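Long-range contact in Exo-beta-1,4-mannosidase (Rhizomucor miehei, PDB 4LYP), which is an exo-acting glycoside hydrolase family 5 beta-mannosidase that probably removes mannose units from the non-reducing ends of beta-1,4-mannosides and also carries out transglycosylation: residues D106-P118 with P404-E416. Numbering follows the deposited sequence.
Sequences DDQPYRMRPSMMP and PYGMVWLGDPPHE
Arg113 links the two loops by a hydrogen bond: its NH1 donates to the carbonyl O of Tyr405 at 2.8 Å. The acceptor lies almost in the guanidinium plane, while the donor stands 32° off the carbonyl plane. NE of the same guanidinium bonds to the backbone O of Asp106, so the two bonds grip the group from both loops and limit its rotation. Arg113 reaches this position with CG anti to the backbone N (chi1 -170°) and a bend further out, at chi3. A weak hydrogen bond runs from Arg113 N to the sulfur of Met407 (SD, 3.4 Å). A water accepts from Trp409 NE1, lying in the plane of the indole at its edge, and is within hydrogen-bonding distance of Arg113 O.

Packing contacts lie beside these bonds. Pro114, which follows a cis peptide bond, lays CD over one face of the Tyr405 ring in a CH-pi contact, 3.8 Å from the centroid. Met112 CB meets the edge of the Trp409 indole at CH2 (4.1 Å). CG of Pro414 presses against the backbone of Arg111, 3.4 Å from C of Arg111. Pro414 O receives a CA-H...O contact from Tyr110.

The Pro413-Glu416 type I turn ends at Glu416, which lines a guanidine-binding pocket with Trp153, Glu238, Trp293 and Asn296. Within this TIM barrel, the contact joins the loop between strand 95-99 and helix 125-140 to the loop between strand 386-394 and strand 423-424. Pro114 also packs on Val127 of helix 125-140, and Trp409 on Asn67 and Leu68 of helix 65-69.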
loop_
_atom_site.group_PDB
_atom_site.type_symbol
_atom_site.label_atom_id
_atom_site.label_comp_id
_atom_site.label_asym_id
_atom_site.label_seq_id
_atom_site.Cartn_x
_atom_site.Cartn_y
_atom_site.Cartn_z
ATOM N N ASP A 106 -6.458 -4.211 21.115
ATOM C CA ASP A 106 -5.982 -2.836 21.089
ATOM C C ASP A 106 -4.977 -2.515 22.187
ATOM O O ASP A 106 -4.659 -1.347 22.423
ATOM C CB ASP A 106 -7.190 -1.871 21.202
ATOM C CG ASP A 106 -8.079 -1.909 19.910
ATOM O OD1 ASP A 106 -7.437 -1.855 18.823
ATOM O OD2 ASP A 106 -9.284 -1.965 20.010
ATOM N N ASP A 107 -4.407 -3.549 22.841
ATOM C CA ASP A 107 -3.344 -3.388 23.815
ATOM C C ASP A 107 -2.003 -3.819 23.232
ATOM O O ASP A 107 -1.050 -4.106 24.018
ATOM C CB ASP A 107 -3.674 -4.192 25.103
ATOM C CG ASP A 107 -3.681 -5.663 24.875
ATOM O OD1 ASP A 107 -3.707 -6.170 23.731
ATOM O OD2 ASP A 107 -3.747 -6.434 25.891
ATOM N N GLN A 108 -1.867 -3.919 21.917
ATOM C CA GLN A 108 -0.631 -4.424 21.308
ATOM C C GLN A 108 0.239 -3.257 20.825
ATOM O O GLN A 108 -0.235 -2.285 20.266
ATOM C CB GLN A 108 -0.921 -5.329 20.138
ATOM C CG GLN A 108 -1.703 -6.615 20.588
ATOM C CD GLN A 108 -0.844 -7.448 21.519
ATOM O OE1 GLN A 108 0.246 -7.892 21.129
ATOM N NE2 GLN A 108 -1.326 -7.654 22.738
ATOM N N PRO A 109 1.551 -3.370 21.013
ATOM C CA PRO A 109 2.490 -2.371 20.454
ATOM C C PRO A 109 2.583 -2.531 18.964
ATOM O O PRO A 109 2.218 -3.556 18.360
ATOM C CB PRO A 109 3.800 -2.744 21.156
ATOM C CG PRO A 109 3.704 -4.275 21.339
ATOM C CD PRO A 109 2.255 -4.512 21.659
ATOM N N TYR A 110 3.131 -1.511 18.309
ATOM C CA TYR A 110 3.576 -1.547 16.917
ATOM C C TYR A 110 2.429 -1.576 15.917
ATOM O O TYR A 110 2.682 -1.904 14.733
ATOM C CB TYR A 110 4.565 -2.698 16.624
ATOM C CG TYR A 110 5.643 -2.848 17.671
ATOM C CD1 TYR A 110 6.470 -1.786 18.036
ATOM C CD2 TYR A 110 5.733 -4.038 18.367
ATOM C CE1 TYR A 110 7.407 -1.922 19.075
ATOM C CE2 TYR A 110 6.675 -4.232 19.395
ATOM C CZ TYR A 110 7.460 -3.184 19.755
ATOM O OH TYR A 110 8.365 -3.308 20.786
ATOM N N ARG A 111 1.187 -1.226 16.279
ATOM C CA ARG A 111 0.097 -1.348 15.339
ATOM C C ARG A 111 -0.900 -0.203 15.447
ATOM O O ARG A 111 -1.056 0.512 16.464
ATOM C CB ARG A 111 -0.680 -2.685 15.431
ATOM C CG ARG A 111 -1.416 -2.903 16.787
ATOM C CD ARG A 111 -2.238 -4.165 16.787
ATOM N NE ARG A 111 -1.395 -5.333 16.767
ATOM C CZ ARG A 111 -1.862 -6.594 16.930
ATOM N NH1 ARG A 111 -1.015 -7.581 17.048
ATOM N NH2 ARG A 111 -3.181 -6.778 16.907
ATOM N N MET A 112 -1.685 -0.041 14.382
ATOM C CA MET A 112 -2.736 0.948 14.306
ATOM C C MET A 112 -3.727 0.766 15.419
ATOM O O MET A 112 -4.190 -0.345 15.691
ATOM C CB MET A 112 -3.478 0.724 12.993
ATOM C CG MET A 112 -2.580 1.018 11.749
ATOM S SD MET A 112 -3.047 0.106 10.227
ATOM C CE MET A 112 -4.621 0.829 9.770
ATOM N N ARG A 113 -4.102 1.864 16.056
ATOM C CA ARG A 113 -5.048 1.842 17.155
ATOM C C ARG A 113 -5.973 3.066 17.016
ATOM O O ARG A 113 -5.486 4.171 16.749
ATOM C CB ARG A 113 -4.309 1.918 18.529
ATOM C CG ARG A 113 -5.222 1.650 19.722
ATOM C CD ARG A 113 -4.547 1.878 21.051
ATOM N NE ARG A 113 -3.460 0.953 21.289
ATOM C CZ ARG A 113 -2.179 1.177 21.558
ATOM N NH1 ARG A 113 -1.727 2.415 21.569
ATOM N NH2 ARG A 113 -1.356 0.134 21.857
ATOM N N PRO A 114 -7.272 2.931 17.267
ATOM C CA PRO A 114 -7.942 1.654 17.520
ATOM C C PRO A 114 -8.038 0.817 16.211
ATOM O O PRO A 114 -8.097 1.397 15.096
ATOM C CB PRO A 114 -9.352 2.090 18.027
ATOM C CG PRO A 114 -9.579 3.435 17.336
ATOM C CD PRO A 114 -8.223 4.066 17.180
ATOM N N SER A 115 -8.067 -0.496 16.376
ATOM C CA SER A 115 -8.195 -1.404 15.263
ATOM C C SER A 115 -9.631 -1.377 14.666
ATOM O O SER A 115 -10.627 -1.120 15.358
ATOM C CB SER A 115 -7.849 -2.810 15.704
ATOM O OG SER A 115 -8.688 -3.289 16.761
ATOM N N MET A 116 -9.679 -1.708 13.382
ATOM C CA MET A 116 -10.979 -1.879 12.720
ATOM C C MET A 116 -11.761 -3.109 13.254
ATOM O O MET A 116 -12.966 -3.088 13.372
ATOM C CB MET A 116 -10.697 -2.020 11.220
ATOM C CG MET A 116 -11.877 -2.080 10.307
ATOM S SD MET A 116 -11.340 -2.580 8.678
ATOM C CE MET A 116 -12.771 -2.057 7.713
ATOM N N MET A 117 -10.976 -4.177 13.496
ATOM C CA MET A 117 -11.566 -5.480 13.869
ATOM C C MET A 117 -10.833 -5.960 15.141
ATOM O O MET A 117 -9.871 -6.733 15.104
ATOM C CB MET A 117 -11.449 -6.467 12.752
ATOM C CG MET A 117 -12.237 -7.732 13.019
ATOM S SD MET A 117 -12.316 -8.939 11.681
ATOM C CE MET A 117 -10.679 -9.647 11.707
ATOM N N PRO A 118 -11.323 -5.503 16.319
ATOM C CA PRO A 118 -10.616 -5.827 17.565
ATOM C C PRO A 118 -10.617 -7.320 17.965
ATOM O O PRO A 118 -9.689 -7.765 18.634
ATOM C CB PRO A 118 -11.323 -4.936 18.666
ATOM C CG PRO A 118 -12.662 -4.609 17.993
ATOM C CD PRO A 118 -12.314 -4.431 16.518
ATOM N N PRO A 404 -4.663 10.498 21.726
ATOM C CA PRO A 404 -4.973 9.753 22.960
ATOM C C PRO A 404 -4.897 8.246 22.793
ATOM O O PRO A 404 -4.794 7.546 23.820
ATOM C CB PRO A 404 -6.419 10.223 23.307
ATOM C CG PRO A 404 -6.476 11.607 22.672
ATOM C CD PRO A 404 -5.699 11.475 21.390
ATOM N N TYR A 405 -4.913 7.742 21.578
ATOM C CA TYR A 405 -4.690 6.320 21.270
ATOM C C TYR A 405 -3.231 6.001 21.048
ATOM O O TYR A 405 -2.907 4.848 20.728
ATOM C CB TYR A 405 -5.522 5.926 20.040
ATOM C CG TYR A 405 -7.013 5.952 20.282
ATOM C CD1 TYR A 405 -7.773 7.065 20.004
ATOM C CD2 TYR A 405 -7.666 4.809 20.787
ATOM C CE1 TYR A 405 -9.171 7.044 20.216
ATOM C CE2 TYR A 405 -9.006 4.763 20.985
ATOM C CZ TYR A 405 -9.759 5.882 20.663
ATOM O OH TYR A 405 -11.135 5.806 20.805
ATOM N N GLY A 406 -2.341 6.967 21.222
ATOM C CA GLY A 406 -0.957 6.690 21.026
ATOM C C GLY A 406 -0.404 6.809 19.613
ATOM O O GLY A 406 0.728 6.441 19.343
ATOM N N MET A 407 -1.223 7.387 18.725
ATOM C CA MET A 407 -0.832 7.418 17.293
ATOM C C MET A 407 -0.269 8.777 16.920
ATOM O O MET A 407 -0.907 9.809 17.185
ATOM C CB MET A 407 -2.075 7.142 16.442
ATOM C CG MET A 407 -2.687 5.795 16.710
ATOM S SD MET A 407 -1.765 4.394 16.040
ATOM C CE MET A 407 -0.878 3.763 17.468
ATOM N N VAL A 408 0.870 8.761 16.249
ATOM C CA VAL A 408 1.382 9.937 15.509
ATOM C C VAL A 408 1.119 9.594 14.064
ATOM O O VAL A 408 1.907 8.922 13.392
ATOM C CB VAL A 408 2.884 10.207 15.781
ATOM C CG1 VAL A 408 3.350 11.432 14.961
ATOM C CG2 VAL A 408 3.123 10.459 17.255
ATOM N N TRP A 409 -0.061 10.016 13.566
ATOM C CA TRP A 409 -0.477 9.595 12.213
ATOM C C TRP A 409 0.350 10.348 11.216
ATOM O O TRP A 409 0.509 11.577 11.277
ATOM C CB TRP A 409 -1.960 9.883 11.975
ATOM C CG TRP A 409 -2.872 8.960 12.771
ATOM C CD1 TRP A 409 -3.815 9.327 13.683
ATOM C CD2 TRP A 409 -2.969 7.515 12.650
ATOM N NE1 TRP A 409 -4.511 8.238 14.153
ATOM C CE2 TRP A 409 -3.983 7.084 13.550
ATOM C CE3 TRP A 409 -2.287 6.544 11.906
ATOM C CZ2 TRP A 409 -4.325 5.738 13.710
ATOM C CZ3 TRP A 409 -2.644 5.229 12.073
ATOM C CH2 TRP A 409 -3.649 4.827 12.940
ATOM N N LEU A 410 0.864 9.614 10.231
ATOM C CA LEU A 410 1.619 10.157 9.071
ATOM C C LEU A 410 1.865 8.932 8.181
ATOM O O LEU A 410 1.187 7.913 8.327
ATOM C CB LEU A 410 2.865 10.973 9.477
ATOM C CG LEU A 410 3.634 10.523 10.685
ATOM C CD1 LEU A 410 4.252 9.120 10.540
ATOM C CD2 LEU A 410 4.687 11.568 10.990
ATOM N N GLY A 411 2.816 9.011 7.236
ATOM C CA GLY A 411 2.950 7.932 6.253
ATOM C C GLY A 411 3.717 6.693 6.760
ATOM O O GLY A 411 3.763 5.707 6.011
ATOM N N ASP A 412 4.326 6.771 7.934
ATOM C CA ASP A 412 5.107 5.683 8.497
ATOM C C ASP A 412 4.284 4.916 9.503
ATOM O O ASP A 412 3.849 5.514 10.511
ATOM C CB ASP A 412 6.379 6.237 9.147
ATOM C CG ASP A 412 7.116 7.099 8.132
ATOM O OD1 ASP A 412 7.698 6.554 7.188
ATOM O OD2 ASP A 412 7.075 8.357 8.274
ATOM N N PRO A 413 4.036 3.622 9.331
ATOM C CA PRO A 413 3.253 2.883 10.345
ATOM C C PRO A 413 4.029 2.740 11.649
ATOM O O PRO A 413 5.233 2.970 11.711
ATOM C CB PRO A 413 2.987 1.511 9.641
ATOM C CG PRO A 413 3.268 1.724 8.175
ATOM C CD PRO A 413 4.362 2.780 8.156
ATOM N N PRO A 414 3.308 2.325 12.698
ATOM C CA PRO A 414 3.866 2.454 14.070
ATOM C C PRO A 414 4.853 1.330 14.432
ATOM O O PRO A 414 5.271 1.271 15.583
ATOM C CB PRO A 414 2.661 2.432 14.947
ATOM C CG PRO A 414 1.596 1.696 14.160
ATOM C CD PRO A 414 1.825 2.128 12.716
ATOM N N HIS A 415 5.226 0.488 13.484
ATOM C CA HIS A 415 6.328 -0.444 13.676
ATOM C C HIS A 415 7.672 0.180 13.210
ATOM O O HIS A 415 8.712 -0.494 13.346
ATOM C CB HIS A 415 6.102 -1.770 12.982
ATOM C CG HIS A 415 6.207 -1.663 11.492
ATOM N ND1 HIS A 415 5.647 -0.605 10.796
ATOM C CD2 HIS A 415 6.852 -2.478 10.586
ATOM C CE1 HIS A 415 5.938 -0.774 9.507
ATOM N NE2 HIS A 415 6.653 -1.894 9.358
ATOM N N GLU A 416 7.637 1.413 12.696
ATOM C CA GLU A 416 8.806 2.088 12.165
ATOM C C GLU A 416 8.912 3.442 12.767
ATOM O O GLU A 416 7.934 4.025 13.234
ATOM C CB GLU A 416 8.596 2.254 10.627
ATOM C CG GLU A 416 8.883 0.938 9.910
ATOM C CD GLU A 416 8.465 0.895 8.463
ATOM O OE1 GLU A 416 7.796 1.810 7.939
ATOM O OE2 GLU A 416 8.890 -0.078 7.788
HETATM O O HOH W 1 -6.221 6.926 16.338
#